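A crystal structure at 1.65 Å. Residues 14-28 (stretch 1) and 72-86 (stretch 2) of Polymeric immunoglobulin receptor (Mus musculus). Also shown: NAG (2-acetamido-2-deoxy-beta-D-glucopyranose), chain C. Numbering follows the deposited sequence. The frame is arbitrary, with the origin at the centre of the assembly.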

# COMPACT_ATOMS: atom_id res chain seq x y z
N THR A 14 9.44 -5.21 -7.01
CA THR A 14 9.57 -6.56 -7.53
C THR A 14 10.25 -7.39 -6.43
O THR A 14 11.35 -7.03 -5.96
CB THR A 14 10.43 -6.57 -8.83
OG1 THR A 14 9.82 -5.76 -9.83
CG2 THR A 14 10.59 -7.96 -9.38
N LYS A 15 9.58 -8.43 -5.98
CA LYS A 15 10.06 -9.26 -4.89
C LYS A 15 9.83 -10.74 -5.17
O LYS A 15 8.88 -11.13 -5.82
CB LYS A 15 9.35 -8.91 -3.59
CG LYS A 15 9.63 -7.51 -3.06
CD LYS A 15 11.06 -7.32 -2.56
CE LYS A 15 11.33 -5.85 -2.29
NZ LYS A 15 12.72 -5.63 -1.77
N ASP A 16 10.72 -11.57 -4.66
CA ASP A 16 10.50 -13.02 -4.68
C ASP A 16 9.45 -13.48 -3.67
O ASP A 16 9.28 -12.89 -2.61
CB ASP A 16 11.81 -13.74 -4.33
CG ASP A 16 12.79 -13.76 -5.47
OD1 ASP A 16 12.47 -13.31 -6.61
OD2 ASP A 16 13.91 -14.28 -5.21
N ILE A 17 8.73 -14.53 -4.02
CA ILE A 17 7.77 -15.12 -3.13
C ILE A 17 8.41 -15.43 -1.77
O ILE A 17 9.57 -15.82 -1.70
CB ILE A 17 7.13 -16.39 -3.77
CG1 ILE A 17 5.94 -16.87 -2.95
CG2 ILE A 17 8.15 -17.50 -3.96
CD1 ILE A 17 5.04 -17.78 -3.74
N GLY A 18 7.63 -15.20 -0.71
CA GLY A 18 8.09 -15.30 0.68
C GLY A 18 8.93 -14.20 1.29
O GLY A 18 9.22 -14.26 2.49
N ARG A 19 9.36 -13.22 0.50
CA ARG A 19 10.12 -12.09 0.99
C ARG A 19 9.14 -11.00 1.54
O ARG A 19 7.95 -11.24 1.67
CB ARG A 19 11.02 -11.55 -0.11
CG ARG A 19 12.01 -12.60 -0.68
CD ARG A 19 12.83 -13.26 0.42
NE ARG A 19 13.92 -14.12 -0.08
CZ ARG A 19 13.88 -15.45 -0.18
NH1 ARG A 19 12.78 -16.14 0.15
NH2 ARG A 19 14.95 -16.11 -0.62
N ASN A 20 9.70 -9.87 1.95
CA ASN A 20 8.89 -8.74 2.44
C ASN A 20 9.12 -7.52 1.59
O ASN A 20 10.13 -7.40 0.92
CB ASN A 20 9.16 -8.43 3.92
CG ASN A 20 10.44 -7.65 4.15
OD1 ASN A 20 10.48 -6.41 4.04
ND2 ASN A 20 11.51 -8.38 4.48
N VAL A 21 8.14 -6.62 1.58
CA VAL A 21 8.26 -5.36 0.87
C VAL A 21 7.82 -4.25 1.79
O VAL A 21 6.86 -4.41 2.55
CB VAL A 21 7.43 -5.34 -0.44
CG1 VAL A 21 5.92 -5.52 -0.20
CG2 VAL A 21 7.69 -4.07 -1.20
N THR A 22 8.53 -3.13 1.72
CA THR A 22 8.11 -1.91 2.39
C THR A 22 7.64 -0.93 1.35
O THR A 22 8.43 -0.40 0.57
CB THR A 22 9.23 -1.29 3.24
OG1 THR A 22 9.61 -2.23 4.24
CG2 THR A 22 8.72 0.01 3.90
N ILE A 23 6.33 -0.67 1.32
CA ILE A 23 5.70 0.26 0.38
C ILE A 23 5.72 1.67 0.98
O ILE A 23 5.32 1.86 2.11
CB ILE A 23 4.23 -0.16 0.11
CG1 ILE A 23 4.17 -1.54 -0.53
CG2 ILE A 23 3.50 0.88 -0.75
CD1 ILE A 23 2.78 -2.14 -0.59
N GLU A 24 6.20 2.63 0.21
CA GLU A 24 6.26 4.03 0.58
C GLU A 24 5.05 4.79 0.07
O GLU A 24 4.75 4.79 -1.15
CB GLU A 24 7.53 4.67 0.00
CG GLU A 24 7.74 6.09 0.50
CD GLU A 24 9.13 6.62 0.14
OE1 GLU A 24 10.13 5.98 0.53
OE2 GLU A 24 9.20 7.69 -0.51
N CYS A 25 4.36 5.48 0.97
CA CYS A 25 3.13 6.21 0.65
C CYS A 25 3.32 7.69 1.01
O CYS A 25 3.09 8.09 2.16
CB CYS A 25 1.97 5.65 1.47
SG CYS A 25 1.57 3.93 1.03
N PRO A 26 3.74 8.50 0.03
CA PRO A 26 3.88 9.94 0.26
C PRO A 26 2.56 10.68 0.34
O PRO A 26 1.58 10.29 -0.27
CB PRO A 26 4.67 10.45 -0.97
CG PRO A 26 4.82 9.30 -1.90
CD PRO A 26 4.09 8.10 -1.35
N PHE A 27 2.54 11.77 1.11
CA PHE A 27 1.38 12.64 1.16
C PHE A 27 1.81 14.07 1.51
O PHE A 27 2.97 14.30 1.86
CB PHE A 27 0.34 12.12 2.15
CG PHE A 27 0.82 12.01 3.56
CD1 PHE A 27 1.48 10.85 4.01
CD2 PHE A 27 0.68 13.06 4.44
CE1 PHE A 27 1.96 10.77 5.33
CE2 PHE A 27 1.13 12.97 5.75
CZ PHE A 27 1.77 11.83 6.20
N LYS A 28 0.84 14.97 1.49
CA LYS A 28 1.05 16.39 1.75
C LYS A 28 0.54 16.80 3.11
O LYS A 28 -0.30 16.15 3.73
CB LYS A 28 0.35 17.24 0.68
CG LYS A 28 0.70 16.88 -0.74
CD LYS A 28 2.13 17.19 -1.08
CE LYS A 28 2.31 17.27 -2.59
NZ LYS A 28 3.76 17.25 -2.91
N ASP A 72 9.69 12.54 10.01
CA ASP A 72 9.26 12.76 8.63
C ASP A 72 7.75 12.74 8.62
O ASP A 72 7.13 11.67 8.72
CB ASP A 72 9.85 11.69 7.71
CG ASP A 72 9.59 11.96 6.23
OD1 ASP A 72 8.68 12.75 5.88
OD2 ASP A 72 10.30 11.33 5.42
N LEU A 73 7.15 13.92 8.50
CA LEU A 73 5.72 14.08 8.60
C LEU A 73 4.95 13.87 7.28
O LEU A 73 3.73 14.09 7.27
CB LEU A 73 5.38 15.48 9.15
CG LEU A 73 6.16 15.91 10.40
CD1 LEU A 73 5.69 17.29 10.86
CD2 LEU A 73 6.02 14.87 11.50
N THR A 74 5.64 13.50 6.20
CA THR A 74 5.05 13.51 4.85
C THR A 74 5.07 12.15 4.13
O THR A 74 4.90 12.09 2.94
CB THR A 74 5.77 14.50 3.91
OG1 THR A 74 7.13 14.09 3.71
CG2 THR A 74 5.73 15.90 4.47
N VAL A 75 5.28 11.07 4.88
CA VAL A 75 5.30 9.74 4.27
C VAL A 75 4.90 8.73 5.32
O VAL A 75 5.29 8.85 6.48
CB VAL A 75 6.69 9.37 3.68
CG1 VAL A 75 7.74 9.25 4.76
CG2 VAL A 75 6.61 8.08 2.90
N PHE A 76 4.10 7.74 4.92
CA PHE A 76 3.89 6.56 5.74
C PHE A 76 4.29 5.33 4.97
O PHE A 76 4.55 5.37 3.75
CB PHE A 76 2.49 6.44 6.34
CG PHE A 76 1.39 6.14 5.35
CD1 PHE A 76 0.76 7.18 4.66
CD2 PHE A 76 0.93 4.82 5.15
CE1 PHE A 76 -0.28 6.90 3.77
CE2 PHE A 76 -0.12 4.55 4.26
CZ PHE A 76 -0.71 5.60 3.57
N TYR A 77 4.40 4.23 5.70
CA TYR A 77 4.92 2.99 5.16
C TYR A 77 4.01 1.85 5.50
O TYR A 77 3.39 1.84 6.56
CB TYR A 77 6.31 2.68 5.69
CG TYR A 77 7.32 3.76 5.44
CD1 TYR A 77 8.03 3.82 4.23
CD2 TYR A 77 7.53 4.77 6.37
CE1 TYR A 77 8.97 4.84 3.99
CE2 TYR A 77 8.46 5.79 6.13
CZ TYR A 77 9.17 5.81 4.96
OH TYR A 77 10.10 6.84 4.73
N VAL A 78 3.90 0.91 4.57
CA VAL A 78 3.28 -0.38 4.86
C VAL A 78 4.22 -1.51 4.52
O VAL A 78 4.66 -1.65 3.38
CB VAL A 78 1.95 -0.57 4.09
CG1 VAL A 78 1.35 -1.92 4.42
CG2 VAL A 78 0.98 0.56 4.44
N ASN A 79 4.60 -2.29 5.53
CA ASN A 79 5.40 -3.46 5.28
C ASN A 79 4.49 -4.62 5.12
O ASN A 79 3.61 -4.82 5.94
CB ASN A 79 6.41 -3.75 6.41
CG ASN A 79 7.35 -4.89 6.04
OD1 ASN A 79 7.11 -6.01 6.44
ND2 ASN A 79 8.35 -4.63 5.21
N ILE A 80 4.68 -5.39 4.05
CA ILE A 80 3.98 -6.65 3.90
C ILE A 80 4.99 -7.77 3.84
O ILE A 80 5.87 -7.77 2.98
CB ILE A 80 3.08 -6.69 2.64
CG1 ILE A 80 2.07 -5.53 2.63
CG2 ILE A 80 2.32 -8.00 2.56
CD1 ILE A 80 1.43 -5.33 1.30
N SER A 81 4.86 -8.70 4.78
CA SER A 81 5.79 -9.84 4.84
C SER A 81 5.19 -11.14 4.29
O SER A 81 4.00 -11.24 4.05
CB SER A 81 6.24 -10.04 6.28
OG SER A 81 5.15 -10.36 7.10
N HIS A 82 6.04 -12.14 4.11
CA HIS A 82 5.62 -13.46 3.65
C HIS A 82 4.80 -13.36 2.37
O HIS A 82 3.71 -13.90 2.26
CB HIS A 82 4.82 -14.17 4.76
CG HIS A 82 5.61 -14.37 6.01
ND1 HIS A 82 5.27 -13.77 7.21
CD2 HIS A 82 6.77 -15.03 6.25
CE1 HIS A 82 6.16 -14.09 8.13
NE2 HIS A 82 7.09 -14.85 7.57
N LEU A 83 5.33 -12.63 1.40
CA LEU A 83 4.60 -12.40 0.16
C LEU A 83 4.17 -13.67 -0.55
O LEU A 83 4.95 -14.64 -0.60
CB LEU A 83 5.43 -11.56 -0.77
CG LEU A 83 5.61 -10.11 -0.31
CD1 LEU A 83 6.74 -9.44 -1.09
CD2 LEU A 83 4.32 -9.34 -0.49
N THR A 84 2.94 -13.65 -1.05
CA THR A 84 2.35 -14.71 -1.87
C THR A 84 2.07 -14.23 -3.28
O THR A 84 2.00 -13.02 -3.55
CB THR A 84 0.99 -15.19 -1.30
OG1 THR A 84 -0.00 -14.15 -1.38
CG2 THR A 84 1.15 -15.63 0.15
N HIS A 85 1.88 -15.16 -4.22
CA HIS A 85 1.57 -14.70 -5.56
C HIS A 85 0.25 -13.91 -5.60
O HIS A 85 0.10 -12.98 -6.39
CB HIS A 85 1.56 -15.81 -6.60
CG HIS A 85 1.50 -15.26 -7.99
ND1 HIS A 85 0.37 -15.34 -8.77
CD2 HIS A 85 2.41 -14.57 -8.72
CE1 HIS A 85 0.60 -14.75 -9.93
NE2 HIS A 85 1.83 -14.27 -9.92
N ASN A 86 -0.67 -14.22 -4.71
CA ASN A 86 -1.93 -13.51 -4.64
C ASN A 86 -1.79 -12.04 -4.19
O ASN A 86 -2.70 -11.25 -4.41
CB ASN A 86 -2.90 -14.23 -3.73
CG ASN A 86 -3.53 -15.46 -4.41
OD1 ASN A 86 -3.42 -15.65 -5.63
ND2 ASN A 86 -4.17 -16.30 -3.61
C1 NAG C . 12.83 -7.83 4.74
C2 NAG C . 13.68 -8.68 5.67
C3 NAG C . 15.04 -8.04 5.87
C4 NAG C . 15.70 -7.74 4.53
C5 NAG C . 14.75 -6.93 3.65
C6 NAG C . 15.30 -6.70 2.25
C7 NAG C . 12.32 -9.98 7.26
C8 NAG C . 11.69 -10.06 8.63
N2 NAG C . 13.01 -8.88 6.95
O3 NAG C . 15.86 -8.90 6.62
O4 NAG C . 16.90 -7.01 4.75
O5 NAG C . 13.53 -7.64 3.52
O6 NAG C . 14.68 -5.56 1.70
O7 NAG C . 12.18 -10.93 6.49
O HOH W 1 8.83 -12.35 4.68

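Strands 21-26 and 75-80 run antiparallel, their directions 157° apart, and are joined by paired backbone hydrogen bonds at Val21-Ile80, Ile23-Val78 and Cys25-Phe76. The ladder opens with Phe27 N to Thr74 O (3.0 Å). Beyond its other end, Gly18 N donates to Leu83 O (2.7 Å) and Leu83 N to Arg19 O (3.0 Å). Gly18 lies in a type II turn from Asp16 to Arg19, where its positive phi (77°) favours glycine. A water accepts from His82 N and donates to Gly18 O, both at 2.9 Å.

Side chains alternate between the two faces. On the face of Val21, Ile23 and Cys25 the contacts are largely apolar. The backbone puts Cys25 CB 3.4 Å from the centroid of the Phe76 ring, nearly on its normal, so a CB hydrogen meets the pi cloud; chi1 m puts SG, covalently bonded elsewhere in the structure, oblique to the ring at 4.1 Å from that centroid. Phe76 adopts p (70°), which swings its ring back toward stretch 1 and beneath this cysteine. Phe27, also p, brings CD1 to 3.8 Å from Phe76 CD1, at the edge of the latter ring, while one face of its own ring covers Thr74 CA. Farther along, Ile23 CD1 meets Ile80 CD1 at 3.9 Å. Leu83 (m, t) extends CD1 to 3.7 Å from Lys15 CB and 4.1 Å from Val21 CG1, touching both.

The face of Thr22 and Glu24 is more polar. Asn79, with chi1 t, directs its amide across the strands: ND2 donates to Thr22 OG1 (2.9 Å) and to Asn20 OD1 (3.0 Å). Thr22 in m places OG1 to accept. Asn20 ND2 is bonded to NAG C1 (1.5 Å), yet OD1 remains available as acceptor. Extended Glu24 (t, t) packs CG 3.3 Å from Val75 CG2.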